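Local coordinates for alpha-1,2-Mannosidase (Trichoderma reesei, PDB 1HCU), which probably trims alpha-1,2-linked mannose residues from high-mannose N-glycans as a calcium-dependent glycoside hydrolase of family 47, at residues A[108-113]-A[189-194]; A[183-188]-A[199-204]; A[250-255]-A[316-321]. All coordinates share one frame; numbering follows the deposited sequence.

Contact 1 (A[108-113]-A[189-194])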
ATOM      1  N   GLY A 108     -10.144  -5.455  -2.326  1.00 10.22           N
ATOM      2  CA  GLY A 108     -10.964  -5.671  -1.145  1.00 11.26           C
ATOM      3  C   GLY A 108     -11.985  -6.786  -1.295  1.00 11.28           C
ATOM      4  O   GLY A 108     -12.189  -7.567  -0.366  1.00 12.28           O
ATOM      5  N   LEU A 109     -12.625  -6.860  -2.462  1.00 12.14           N
ATOM      6  CA  LEU A 109     -13.640  -7.880  -2.737  1.00 12.93           C
ATOM      7  C   LEU A 109     -13.000  -9.257  -2.844  1.00 12.28           C
ATOM      8  O   LEU A 109     -13.528 -10.236  -2.324  1.00 13.44           O
ATOM      9  CB  LEU A 109     -14.389  -7.553  -4.040  1.00 12.64           C
ATOM     10  CG  LEU A 109     -15.284  -6.302  -4.058  1.00 15.44           C
ATOM     11  CD1 LEU A 109     -15.605  -5.888  -5.505  1.00 13.48           C
ATOM     12  CD2 LEU A 109     -16.564  -6.584  -3.273  1.00 13.28           C
ATOM     13  N   LEU A 110     -11.858  -9.328  -3.519  1.00 13.16           N
ATOM     14  CA  LEU A 110     -11.154 -10.594  -3.695  1.00 14.57           C
ATOM     15  C   LEU A 110     -10.534 -11.135  -2.403  1.00 13.68           C
ATOM     16  O   LEU A 110     -10.573 -12.343  -2.158  1.00 14.32           O
ATOM     17  CB  LEU A 110     -10.076 -10.451  -4.777  1.00 18.49           C
ATOM     18  CG  LEU A 110     -10.392 -10.931  -6.204  1.00 21.67           C
ATOM     19  CD1 LEU A 110     -11.744 -10.440  -6.677  1.00 24.61           C
ATOM     20  CD2 LEU A 110      -9.295 -10.435  -7.129  1.00 23.61           C
ATOM     21  N   SER A 111      -9.970 -10.263  -1.573  1.00 11.53           N
ATOM     22  CA  SER A 111      -9.370 -10.731  -0.327  1.00 11.80           C
ATOM     23  C   SER A 111     -10.475 -11.239   0.598  1.00 12.77           C
ATOM     24  O   SER A 111     -10.336 -12.288   1.232  1.00 12.19           O
ATOM     25  CB  SER A 111      -8.563  -9.614   0.353  1.00 11.30           C
ATOM     26  OG  SER A 111      -9.382  -8.513   0.704  1.00 12.33           O
ATOM     27  N   ALA A 112     -11.583 -10.502   0.661  1.00 12.87           N
ATOM     28  CA  ALA A 112     -12.708 -10.912   1.490  1.00 12.30           C
ATOM     29  C   ALA A 112     -13.225 -12.255   0.977  1.00 12.78           C
ATOM     30  O   ALA A 112     -13.546 -13.150   1.759  1.00 14.73           O
ATOM     31  CB  ALA A 112     -13.815  -9.870   1.428  1.00 11.76           C
ATOM     32  N   TYR A 113     -13.297 -12.400  -0.340  1.00 11.69           N
ATOM     33  CA  TYR A 113     -13.776 -13.648  -0.913  1.00 12.91           C
ATOM     34  C   TYR A 113     -12.861 -14.814  -0.518  1.00 14.11           C
ATOM     35  O   TYR A 113     -13.336 -15.851  -0.053  1.00 14.90           O
ATOM     36  CB  TYR A 113     -13.857 -13.516  -2.432  1.00 13.47           C
ATOM     37  CG  TYR A 113     -14.416 -14.731  -3.127  1.00 14.29           C
ATOM     38  CD1 TYR A 113     -15.778 -15.031  -3.087  1.00 14.68           C
ATOM     39  CD2 TYR A 113     -13.574 -15.583  -3.828  1.00 15.37           C
ATOM     40  CE1 TYR A 113     -16.277 -16.161  -3.737  1.00 15.59           C
ATOM     41  CE2 TYR A 113     -14.050 -16.697  -4.468  1.00 14.81           C
ATOM     42  CZ  TYR A 113     -15.395 -16.988  -4.424  1.00 17.01           C
ATOM     43  OH  TYR A 113     -15.821 -18.133  -5.054  1.00 18.13           O
ATOM     44  N   SER A 189      -8.776 -13.974 -12.805  1.00 16.29           N
ATOM     45  CA  SER A 189      -8.825 -15.007 -13.841  1.00 16.48           C
ATOM     46  C   SER A 189      -8.815 -16.393 -13.213  1.00 17.05           C
ATOM     47  O   SER A 189      -9.540 -17.284 -13.643  1.00 17.08           O
ATOM     48  CB  SER A 189      -7.627 -14.911 -14.791  1.00 13.55           C
ATOM     49  OG  SER A 189      -7.685 -13.749 -15.590  1.00 16.21           O
ATOM     50  N   ASP A 190      -7.978 -16.574 -12.201  1.00 17.19           N
ATOM     51  CA  ASP A 190      -7.889 -17.867 -11.545  1.00 19.18           C
ATOM     52  C   ASP A 190      -9.186 -18.219 -10.821  1.00 20.07           C
ATOM     53  O   ASP A 190      -9.588 -19.379 -10.782  1.00 20.91           O
ATOM     54  CB  ASP A 190      -6.719 -17.882 -10.558  1.00 18.33           C
ATOM     55  CG  ASP A 190      -5.373 -18.022 -11.248  1.00 19.70           C
ATOM     56  OD1 ASP A 190      -4.347 -17.998 -10.536  1.00 18.20           O
ATOM     57  OD2 ASP A 190      -5.342 -18.162 -12.491  1.00 19.22           O
ATOM     58  N   LEU A 191      -9.842 -17.211 -10.258  1.00 20.65           N
ATOM     59  CA  LEU A 191     -11.088 -17.416  -9.525  1.00 19.96           C
ATOM     60  C   LEU A 191     -12.298 -17.598 -10.436  1.00 20.18           C
ATOM     61  O   LEU A 191     -13.211 -18.351 -10.106  1.00 19.35           O
ATOM     62  CB  LEU A 191     -11.324 -16.234  -8.587  1.00 20.27           C
ATOM     63  CG  LEU A 191     -11.276 -16.491  -7.078  1.00 23.26           C
ATOM     64  CD1 LEU A 191     -10.387 -17.673  -6.750  1.00 23.10           C
ATOM     65  CD2 LEU A 191     -10.792 -15.221  -6.380  1.00 20.53           C
ATOM     66  N   THR A 192     -12.291 -16.918 -11.583  1.00 19.11           N
ATOM     67  CA  THR A 192     -13.402 -16.986 -12.539  1.00 20.17           C
ATOM     68  C   THR A 192     -13.218 -18.007 -13.662  1.00 20.00           C
ATOM     69  O   THR A 192     -14.188 -18.474 -14.241  1.00 21.25           O
ATOM     70  CB  THR A 192     -13.633 -15.627 -13.243  1.00 20.00           C
ATOM     71  OG1 THR A 192     -12.470 -15.303 -14.023  1.00 19.79           O
ATOM     72  CG2 THR A 192     -13.894 -14.517 -12.229  1.00 17.34           C
ATOM     73  N   GLY A 193     -11.976 -18.333 -13.993  1.00 19.93           N
ATOM     74  CA  GLY A 193     -11.739 -19.275 -15.072  1.00 17.82           C
ATOM     75  C   GLY A 193     -11.636 -18.562 -16.411  1.00 18.48           C
ATOM     76  O   GLY A 193     -11.457 -19.197 -17.445  1.00 19.60           O
ATOM     77  N   ASN A 194     -11.765 -17.239 -16.386  1.00 17.79           N
ATOM     78  CA  ASN A 194     -11.672 -16.419 -17.590  1.00 16.51           C
ATOM     79  C   ASN A 194     -10.252 -15.833 -17.651  1.00 16.32           C
ATOM     80  O   ASN A 194      -9.922 -14.914 -16.909  1.00 13.66           O
ATOM     81  CB  ASN A 194     -12.705 -15.289 -17.532  1.00 15.57           C
ATOM     82  CG  ASN A 194     -12.670 -14.404 -18.759  1.00 16.30           C
ATOM     83  OD1 ASN A 194     -11.818 -14.567 -19.628  1.00 17.95           O
ATOM     84  ND2 ASN A 194     -13.601 -13.457 -18.835  1.00 20.07           N
TER
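Leu-191 carries the whole of the 189-194 side of this contact, meeting Tyr-113 and Leu-110 of 108-113. Its CD2 lies 3.8 Å from Tyr-113 CD2, and its CG is equally close to Tyr-113 CE2, so the CD2 and CE2 atoms of the phenol ring meet the end of the leucine, which approaches obliquely. The two side chains slide past each other in opposite directions. Tyr-113 has CG anti to the backbone N (chi1 -177°), which swings the ring to the carbonyl side and out toward Leu-191. Leu-110, one turn earlier, adds a looser contact from CG to Leu-191 CD2 at 4.3 Å. Helix 127-144 also packs here, with Ala-137 against Leu-110 and Leu-134 against Tyr-113.

The polar bonds stay within each segment or reach past it. Helix 182-192 ends at Thr-192, whose OG1 accepts from Asn-194 N at 3.1 Å in an ST turn while bonding also to Leu-188 O. Gly-193 takes positive phi (89°) and gives its N to Ser-189 O. Ser-189 OG reaches over the turn to Asn-194 O at 2.8 Å and also meets Ala-198 N; Asn-194 OD1 in its turn caps Gln-196 N at the start of helix 196-209. Asp-190 OD1 forms a salt bridge with Arg-493 and a hydrogen bond with Tyr-257 OH.

Helix 98-117 thus rests on the last turn of helix 182-192 through a small leucine-tyrosine patch, an interhelical contact within the alpha/alpha barrel of family 47 mannosidases, well away from the annotated sites.

Contact 2 (A[183-188]-A[199-204]); sequences LEWTRL and QLAQKG
Thr-186 OG1 bonds to Val-182 O one turn back in its own helix, while Gln-202 OE1 comes to 3.2 Å of the same OG1 from the facing helix. With the hydroxyl engaged by the carbonyl, the glutamine oxygen makes a close polar approach and not a hydrogen bond. The hydroxyl sits beside the backbone N and anti to the carbonyl carbon (chi1 -70°), and the extended Gln-202 chain runs across the threonine at about a right angle to bring its amide there. The second meeting is apolar: Trp-185 CB lies 3.7 Å from Ala-201 CB, where the CA atoms of these two residues are 6.4 Å apart.

The two helices, 182-192 and 196-209, form a helical hairpin, the second turning back across the first in a broadly opposed direction after a short turn; such hairpins build the alpha/alpha barrel of this family.

Beyond CB the Trp-185 indole meets Phe-148 edge-to-face and packs on Asn-102 and Leu-106 of helix 98-117 and on Leu-144 of helix 127-144. Its side chain is about 12 Å from that of Glu-100, a predicted proton donor. Arg-187, which does not touch 199-204, forms a salt bridge with Asp-114 and a hydrogen bond with Tyr-257 OH.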
ATOM      1  N   LEU A 183      -1.466  -8.466  -9.959  1.00 14.29           N
ATOM      2  CA  LEU A 183      -1.836  -9.342  -8.854  1.00 13.75           C
ATOM      3  C   LEU A 183      -3.343  -9.594  -8.796  1.00 14.11           C
ATOM      4  O   LEU A 183      -3.787 -10.740  -8.816  1.00 13.97           O
ATOM      5  CB  LEU A 183      -1.395  -8.747  -7.511  1.00 14.10           C
ATOM      6  CG  LEU A 183      -0.948  -9.710  -6.398  1.00 15.55           C
ATOM      7  CD1 LEU A 183      -1.037  -8.999  -5.040  1.00 11.62           C
ATOM      8  CD2 LEU A 183      -1.793 -10.955  -6.393  1.00 13.00           C
ATOM      9  N   GLU A 184      -4.141  -8.533  -8.732  1.00 13.97           N
ATOM     10  CA  GLU A 184      -5.577  -8.749  -8.621  1.00 15.39           C
ATOM     11  C   GLU A 184      -6.283  -9.238  -9.873  1.00 14.79           C
ATOM     12  O   GLU A 184      -7.269  -9.963  -9.782  1.00 15.62           O
ATOM     13  CB  GLU A 184      -6.299  -7.519  -8.030  1.00 15.50           C
ATOM     14  CG  GLU A 184      -5.717  -6.141  -8.279  1.00 17.16           C
ATOM     15  CD  GLU A 184      -4.376  -5.906  -7.608  1.00 17.52           C
ATOM     16  OE1 GLU A 184      -3.346  -6.035  -8.300  1.00 16.24           O
ATOM     17  OE2 GLU A 184      -4.351  -5.596  -6.392  1.00 17.64           O
ATOM     18  N   TRP A 185      -5.765  -8.873 -11.038  1.00 15.88           N
ATOM     19  CA  TRP A 185      -6.361  -9.308 -12.294  1.00 14.74           C
ATOM     20  C   TRP A 185      -6.025 -10.778 -12.578  1.00 14.41           C
ATOM     21  O   TRP A 185      -6.835 -11.504 -13.152  1.00 12.60           O
ATOM     22  CB  TRP A 185      -5.901  -8.389 -13.434  1.00 13.59           C
ATOM     23  CG  TRP A 185      -6.659  -7.082 -13.433  1.00 15.45           C
ATOM     24  CD1 TRP A 185      -6.663  -6.129 -12.448  1.00 12.89           C
ATOM     25  CD2 TRP A 185      -7.591  -6.638 -14.424  1.00 14.48           C
ATOM     26  NE1 TRP A 185      -7.547  -5.126 -12.767  1.00 15.32           N
ATOM     27  CE2 TRP A 185      -8.131  -5.411 -13.973  1.00 14.12           C
ATOM     28  CE3 TRP A 185      -8.027  -7.160 -15.650  1.00 14.49           C
ATOM     29  CZ2 TRP A 185      -9.090  -4.696 -14.707  1.00 12.72           C
ATOM     30  CZ3 TRP A 185      -8.982  -6.447 -16.381  1.00 12.95           C
ATOM     31  CH2 TRP A 185      -9.500  -5.230 -15.905  1.00 10.82           C
ATOM     32  N   THR A 186      -4.838 -11.218 -12.167  1.00 13.17           N
ATOM     33  CA  THR A 186      -4.462 -12.613 -12.364  1.00 13.80           C
ATOM     34  C   THR A 186      -5.279 -13.444 -11.379  1.00 12.92           C
ATOM     35  O   THR A 186      -5.749 -14.531 -11.705  1.00 12.51           O
ATOM     36  CB  THR A 186      -2.949 -12.854 -12.110  1.00 14.28           C
ATOM     37  OG1 THR A 186      -2.184 -12.236 -13.156  1.00 16.57           O
ATOM     38  CG2 THR A 186      -2.640 -14.345 -12.087  1.00 11.43           C
ATOM     39  N   ARG A 187      -5.466 -12.904 -10.177  1.00 14.15           N
ATOM     40  CA  ARG A 187      -6.245 -13.577  -9.140  1.00 13.58           C
ATOM     41  C   ARG A 187      -7.679 -13.752  -9.633  1.00 14.47           C
ATOM     42  O   ARG A 187      -8.289 -14.798  -9.435  1.00 16.23           O
ATOM     43  CB  ARG A 187      -6.231 -12.750  -7.841  1.00 13.23           C
ATOM     44  CG  ARG A 187      -6.870 -13.448  -6.645  1.00 11.90           C
ATOM     45  CD  ARG A 187      -6.208 -14.795  -6.409  1.00 12.86           C
ATOM     46  NE  ARG A 187      -6.920 -15.636  -5.448  1.00 12.23           N
ATOM     47  CZ  ARG A 187      -6.965 -16.966  -5.515  1.00 14.11           C
ATOM     48  NH1 ARG A 187      -6.342 -17.599  -6.505  1.00 11.77           N
ATOM     49  NH2 ARG A 187      -7.616 -17.668  -4.589  1.00 11.03           N
ATOM     50  N   LEU A 188      -8.211 -12.724 -10.285  1.00 15.12           N
ATOM     51  CA  LEU A 188      -9.577 -12.781 -10.801  1.00 15.96           C
ATOM     52  C   LEU A 188      -9.722 -13.892 -11.866  1.00 17.20           C
ATOM     53  O   LEU A 188     -10.681 -14.661 -11.830  1.00 17.58           O
ATOM     54  CB  LEU A 188      -9.978 -11.412 -11.384  1.00 11.55           C
ATOM     55  CG  LEU A 188     -11.436 -11.238 -11.834  1.00  9.61           C
ATOM     56  CD1 LEU A 188     -12.362 -11.451 -10.654  1.00  6.99           C
ATOM     57  CD2 LEU A 188     -11.642  -9.862 -12.426  1.00  7.13           C
ATOM     58  N   GLN A 199      -4.364 -11.952 -18.876  1.00 14.77           N
ATOM     59  CA  GLN A 199      -3.728 -11.655 -20.156  1.00 17.99           C
ATOM     60  C   GLN A 199      -3.539 -10.156 -20.371  1.00 17.24           C
ATOM     61  O   GLN A 199      -2.480  -9.699 -20.798  1.00 16.83           O
ATOM     62  CB  GLN A 199      -4.561 -12.238 -21.307  1.00 21.19           C
ATOM     63  CG  GLN A 199      -4.445 -13.751 -21.427  1.00 25.65           C
ATOM     64  CD  GLN A 199      -5.503 -14.368 -22.338  1.00 30.50           C
ATOM     65  OE1 GLN A 199      -5.464 -15.569 -22.620  1.00 31.44           O
ATOM     66  NE2 GLN A 199      -6.457 -13.554 -22.792  1.00 30.82           N
ATOM     67  N   LEU A 200      -4.583  -9.400 -20.064  1.00 17.54           N
ATOM     68  CA  LEU A 200      -4.568  -7.959 -20.211  1.00 16.08           C
ATOM     69  C   LEU A 200      -3.547  -7.293 -19.299  1.00 14.70           C
ATOM     70  O   LEU A 200      -2.727  -6.497 -19.750  1.00 15.85           O
ATOM     71  CB  LEU A 200      -5.965  -7.405 -19.918  1.00 16.59           C
ATOM     72  CG  LEU A 200      -6.877  -7.029 -21.094  1.00 19.39           C
ATOM     73  CD1 LEU A 200      -6.430  -7.713 -22.382  1.00 18.30           C
ATOM     74  CD2 LEU A 200      -8.315  -7.379 -20.735  1.00 13.68           C
ATOM     75  N   ALA A 201      -3.601  -7.618 -18.017  1.00 13.49           N
ATOM     76  CA  ALA A 201      -2.694  -7.024 -17.043  1.00 14.34           C
ATOM     77  C   ALA A 201      -1.237  -7.363 -17.326  1.00 13.48           C
ATOM     78  O   ALA A 201      -0.354  -6.500 -17.256  1.00 13.27           O
ATOM     79  CB  ALA A 201      -3.068  -7.487 -15.638  1.00 15.26           C
ATOM     80  N   GLN A 202      -0.996  -8.629 -17.636  1.00 12.15           N
ATOM     81  CA  GLN A 202       0.346  -9.113 -17.920  1.00 12.00           C
ATOM     82  C   GLN A 202       0.952  -8.531 -19.189  1.00 11.10           C
ATOM     83  O   GLN A 202       2.173  -8.378 -19.287  1.00  9.56           O
ATOM     84  CB  GLN A 202       0.328 -10.637 -17.984  1.00  9.96           C
ATOM     85  CG  GLN A 202       0.019 -11.240 -16.628  1.00 11.13           C
ATOM     86  CD  GLN A 202      -0.083 -12.740 -16.657  1.00 10.55           C
ATOM     87  OE1 GLN A 202      -0.580 -13.351 -15.717  1.00 11.78           O
ATOM     88  NE2 GLN A 202       0.387 -13.346 -17.734  1.00 10.19           N
ATOM     89  N   LYS A 203       0.105  -8.207 -20.158  1.00 11.45           N
ATOM     90  CA  LYS A 203       0.599  -7.631 -21.398  1.00 12.39           C
ATOM     91  C   LYS A 203       1.101  -6.229 -21.100  1.00 10.55           C
ATOM     92  O   LYS A 203       2.191  -5.845 -21.524  1.00 10.96           O
ATOM     93  CB  LYS A 203      -0.504  -7.575 -22.464  1.00 15.39           C
ATOM     94  CG  LYS A 203      -0.038  -6.958 -23.787  1.00 20.08           C
ATOM     95  CD  LYS A 203      -1.035  -7.198 -24.920  1.00 22.54           C
ATOM     96  CE  LYS A 203      -0.453  -6.775 -26.262  1.00 23.86           C
ATOM     97  NZ  LYS A 203      -1.406  -7.008 -27.393  1.00 27.58           N
ATOM     98  N   GLY A 204       0.308  -5.463 -20.361  1.00  8.23           N
ATOM     99  CA  GLY A 204       0.729  -4.116 -20.028  1.00  8.48           C
ATOM    100  C   GLY A 204       1.999  -4.149 -19.203  1.00  9.40           C
ATOM    101  O   GLY A 204       2.847  -3.266 -19.321  1.00  8.97           O
TER

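Contact 3 (A[250-255]-A[316-321])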
ATOM      1  N   TYR A 250       4.996  -5.384  -6.481  1.00  9.49           N
ATOM      2  CA  TYR A 250       4.273  -6.493  -7.097  1.00 11.38           C
ATOM      3  C   TYR A 250       5.154  -7.486  -7.843  1.00 10.82           C
ATOM      4  O   TYR A 250       4.748  -8.619  -8.089  1.00 12.02           O
ATOM      5  CB  TYR A 250       3.167  -5.973  -8.029  1.00 13.58           C
ATOM      6  CG  TYR A 250       1.852  -5.661  -7.326  1.00 16.43           C
ATOM      7  CD1 TYR A 250       0.712  -5.299  -8.056  1.00 19.58           C
ATOM      8  CD2 TYR A 250       1.755  -5.688  -5.937  1.00 19.30           C
ATOM      9  CE1 TYR A 250      -0.490  -4.962  -7.413  1.00 19.49           C
ATOM     10  CE2 TYR A 250       0.556  -5.355  -5.285  1.00 20.46           C
ATOM     11  CZ  TYR A 250      -0.554  -4.989  -6.024  1.00 18.02           C
ATOM     12  OH  TYR A 250      -1.699  -4.614  -5.363  1.00 13.65           O
ATOM     13  N   LEU A 251       6.362  -7.065  -8.194  1.00  9.66           N
ATOM     14  CA  LEU A 251       7.288  -7.938  -8.890  1.00  9.75           C
ATOM     15  C   LEU A 251       7.600  -9.169  -8.037  1.00 11.17           C
ATOM     16  O   LEU A 251       7.470 -10.309  -8.497  1.00 10.38           O
ATOM     17  CB  LEU A 251       8.574  -7.182  -9.197  1.00  9.69           C
ATOM     18  CG  LEU A 251       8.967  -6.882 -10.648  1.00  9.73           C
ATOM     19  CD1 LEU A 251       7.789  -6.583 -11.532  1.00  8.98           C
ATOM     20  CD2 LEU A 251       9.922  -5.710 -10.610  1.00  7.27           C
ATOM     21  N   ILE A 252       8.003  -8.942  -6.791  1.00 10.99           N
ATOM     22  CA  ILE A 252       8.324 -10.050  -5.902  1.00 10.60           C
ATOM     23  C   ILE A 252       7.047 -10.715  -5.381  1.00 11.12           C
ATOM     24  O   ILE A 252       7.038 -11.917  -5.103  1.00 11.10           O
ATOM     25  CB  ILE A 252       9.187  -9.572  -4.706  1.00 10.27           C
ATOM     26  CG1 ILE A 252       9.673 -10.769  -3.880  1.00  8.92           C
ATOM     27  CG2 ILE A 252       8.387  -8.619  -3.844  1.00  9.38           C
ATOM     28  CD1 ILE A 252      10.601 -11.701  -4.625  1.00  7.59           C
ATOM     29  N   LYS A 253       5.965  -9.950  -5.262  1.00 10.37           N
ATOM     30  CA  LYS A 253       4.721 -10.530  -4.767  1.00 12.27           C
ATOM     31  C   LYS A 253       4.095 -11.514  -5.751  1.00 12.02           C
ATOM     32  O   LYS A 253       3.419 -12.460  -5.342  1.00 15.49           O
ATOM     33  CB  LYS A 253       3.728  -9.432  -4.372  1.00 10.97           C
ATOM     34  CG  LYS A 253       4.107  -8.760  -3.054  1.00 12.20           C
ATOM     35  CD  LYS A 253       3.022  -7.829  -2.534  1.00 11.09           C
ATOM     36  CE  LYS A 253       3.398  -7.259  -1.169  1.00 10.59           C
ATOM     37  NZ  LYS A 253       2.327  -6.358  -0.634  1.00 11.00           N
ATOM     38  N   MET A 254       4.333 -11.300  -7.040  1.00 10.79           N
ATOM     39  CA  MET A 254       3.824 -12.191  -8.073  1.00  8.42           C
ATOM     40  C   MET A 254       4.593 -13.501  -7.969  1.00  8.82           C
ATOM     41  O   MET A 254       4.058 -14.576  -8.258  1.00  8.77           O
ATOM     42  CB  MET A 254       4.030 -11.588  -9.472  1.00  8.23           C
ATOM     43  CG  MET A 254       3.063 -10.474  -9.838  1.00  8.66           C
ATOM     44  SD  MET A 254       1.338 -10.917  -9.437  1.00 14.99           S
ATOM     45  CE  MET A 254       0.963 -12.068 -10.736  1.00 13.50           C
ATOM     46  N   TYR A 255       5.851 -13.409  -7.544  1.00  9.38           N
ATOM     47  CA  TYR A 255       6.683 -14.603  -7.394  1.00 10.44           C
ATOM     48  C   TYR A 255       6.155 -15.469  -6.259  1.00 11.21           C
ATOM     49  O   TYR A 255       6.302 -16.691  -6.283  1.00 11.68           O
ATOM     50  CB  TYR A 255       8.134 -14.215  -7.110  1.00  9.42           C
ATOM     51  CG  TYR A 255       9.068 -15.392  -6.929  1.00  9.76           C
ATOM     52  CD1 TYR A 255       9.400 -16.230  -7.999  1.00  9.41           C
ATOM     53  CD2 TYR A 255       9.651 -15.647  -5.691  1.00 10.64           C
ATOM     54  CE1 TYR A 255      10.300 -17.292  -7.834  1.00  7.23           C
ATOM     55  CE2 TYR A 255      10.547 -16.699  -5.516  1.00 11.41           C
ATOM     56  CZ  TYR A 255      10.868 -17.514  -6.583  1.00 11.53           C
ATOM     57  OH  TYR A 255      11.769 -18.542  -6.376  1.00 16.05           O
ATOM     58  N   PHE A 316      11.721  -5.590   0.996  1.00  8.45           N
ATOM     59  CA  PHE A 316      13.028  -6.246   0.949  1.00  9.88           C
ATOM     60  C   PHE A 316      13.019  -7.483   1.838  1.00  9.16           C
ATOM     61  O   PHE A 316      13.607  -8.513   1.494  1.00  9.24           O
ATOM     62  CB  PHE A 316      14.146  -5.295   1.405  1.00 10.49           C
ATOM     63  CG  PHE A 316      14.746  -4.489   0.285  1.00 11.45           C
ATOM     64  CD1 PHE A 316      14.117  -3.339  -0.184  1.00 10.03           C
ATOM     65  CD2 PHE A 316      15.915  -4.915  -0.335  1.00 11.43           C
ATOM     66  CE1 PHE A 316      14.644  -2.628  -1.255  1.00 11.50           C
ATOM     67  CE2 PHE A 316      16.456  -4.209  -1.414  1.00 10.89           C
ATOM     68  CZ  PHE A 316      15.816  -3.062  -1.875  1.00 12.42           C
ATOM     69  N   ILE A 317      12.348  -7.364   2.981  1.00  9.05           N
ATOM     70  CA  ILE A 317      12.220  -8.466   3.923  1.00  7.80           C
ATOM     71  C   ILE A 317      11.458  -9.587   3.236  1.00  9.22           C
ATOM     72  O   ILE A 317      11.913 -10.739   3.243  1.00 10.04           O
ATOM     73  CB  ILE A 317      11.469  -8.028   5.213  1.00  7.43           C
ATOM     74  CG1 ILE A 317      12.389  -7.159   6.071  1.00  6.25           C
ATOM     75  CG2 ILE A 317      11.004  -9.245   6.002  1.00  8.57           C
ATOM     76  CD1 ILE A 317      11.691  -6.444   7.198  1.00  2.87           C
ATOM     77  N   LEU A 318      10.319  -9.257   2.623  1.00  7.49           N
ATOM     78  CA  LEU A 318       9.532 -10.272   1.926  1.00  8.28           C
ATOM     79  C   LEU A 318      10.389 -11.006   0.905  1.00 10.15           C
ATOM     80  O   LEU A 318      10.374 -12.240   0.838  1.00 12.65           O
ATOM     81  CB  LEU A 318       8.339  -9.647   1.218  1.00  7.60           C
ATOM     82  CG  LEU A 318       7.493 -10.623   0.395  1.00  8.00           C
ATOM     83  CD1 LEU A 318       7.084 -11.832   1.243  1.00  7.87           C
ATOM     84  CD2 LEU A 318       6.271  -9.897  -0.117  1.00  6.92           C
ATOM     85  N   GLY A 319      11.136 -10.235   0.117  1.00 10.70           N
ATOM     86  CA  GLY A 319      12.015 -10.806  -0.890  1.00 11.32           C
ATOM     87  C   GLY A 319      13.072 -11.705  -0.276  1.00 10.67           C
ATOM     88  O   GLY A 319      13.408 -12.737  -0.839  1.00 10.84           O
ATOM     89  N   GLY A 320      13.593 -11.311   0.883  1.00 12.54           N
ATOM     90  CA  GLY A 320      14.603 -12.109   1.562  1.00 13.28           C
ATOM     91  C   GLY A 320      14.044 -13.439   2.042  1.00 12.88           C
ATOM     92  O   GLY A 320      14.748 -14.449   2.066  1.00 13.21           O
ATOM     93  N   ILE A 321      12.774 -13.441   2.435  1.00 13.38           N
ATOM     94  CA  ILE A 321      12.120 -14.663   2.893  1.00 12.34           C
ATOM     95  C   ILE A 321      11.942 -15.603   1.702  1.00 12.96           C
ATOM     96  O   ILE A 321      12.442 -16.721   1.710  1.00 13.55           O
ATOM     97  CB  ILE A 321      10.728 -14.361   3.495  1.00 10.84           C
ATOM     98  CG1 ILE A 321      10.883 -13.543   4.771  1.00 11.24           C
ATOM     99  CG2 ILE A 321       9.990 -15.656   3.814  1.00  9.98           C
ATOM    100  CD1 ILE A 321       9.573 -13.109   5.351  1.00  6.90           C
TER
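With chi1 of -173° and 177°, Ile-252 and Leu-318 both turn their first branch away from their own backbone N, which carries the isoleucine CG1 out to Gly-319 and sends the leucine CD2 toward Lys-253. Ile-252 CG1 rests 3.8 Å from Gly-319 CA and its CD1 lies little farther off, so the branch packs directly on the glycine CA, at the point where the backbones come nearest, CA to CA 6.3 Å. Leu-318 CD2 meets Lys-253 CG at 3.8 Å and also touches CE, the leucine crossing the extended aliphatic chain of the lysine at about a right angle. Contact between Ile-252 CG2 and Leu-318 CD2, at 4.5 Å, is looser.

The lysine packs its methylenes on Leu-318, while NZ forms a salt bridge with Glu-249 and a hydrogen bond with Phe-483 O. The Lys-253 side chain is about 7 Å from the bound calcium ion, so the contact lies close to the metal site. Thr-485, a calcium-binding residue of this protein, gives its backbone N to Tyr-250 OH.

The short axes come within 9.9 Å at 31°, running in roughly the same direction, as expected of adjacent helices of one layer of the barrel. Helix 263-280 backs Ile-252 through Trp-269, helix 393-405 presses Tyr-400 on Leu-318, and strand 481-483 receives the lysine end.

Contacts 1 and 2 share helix 182-192, and their segments alternate along the chain; contact 3 follows both. The centres of contacts 1 and 2 are 12 Å apart, and the two touch where Leu-110 CD2 packs 3.4 Å from Glu-184 O. Contact 3 lies about 18 Å from contact 2, centre to centre, yet joins it through helix 245-257: Glu-184 OE2 and Tyr-250 OH probably hydrogen-bond at 3.0 Å, and Leu-183 packs on Met-254. Contacts 1 and 3, about 21 Å apart between centres, do not touch. Helices 98-117, 182-192, 245-257 and 312-323 succeed one another around the barrel, joined side by side through contact 1, Tyr-250 and contact 3, the last close to the calcium.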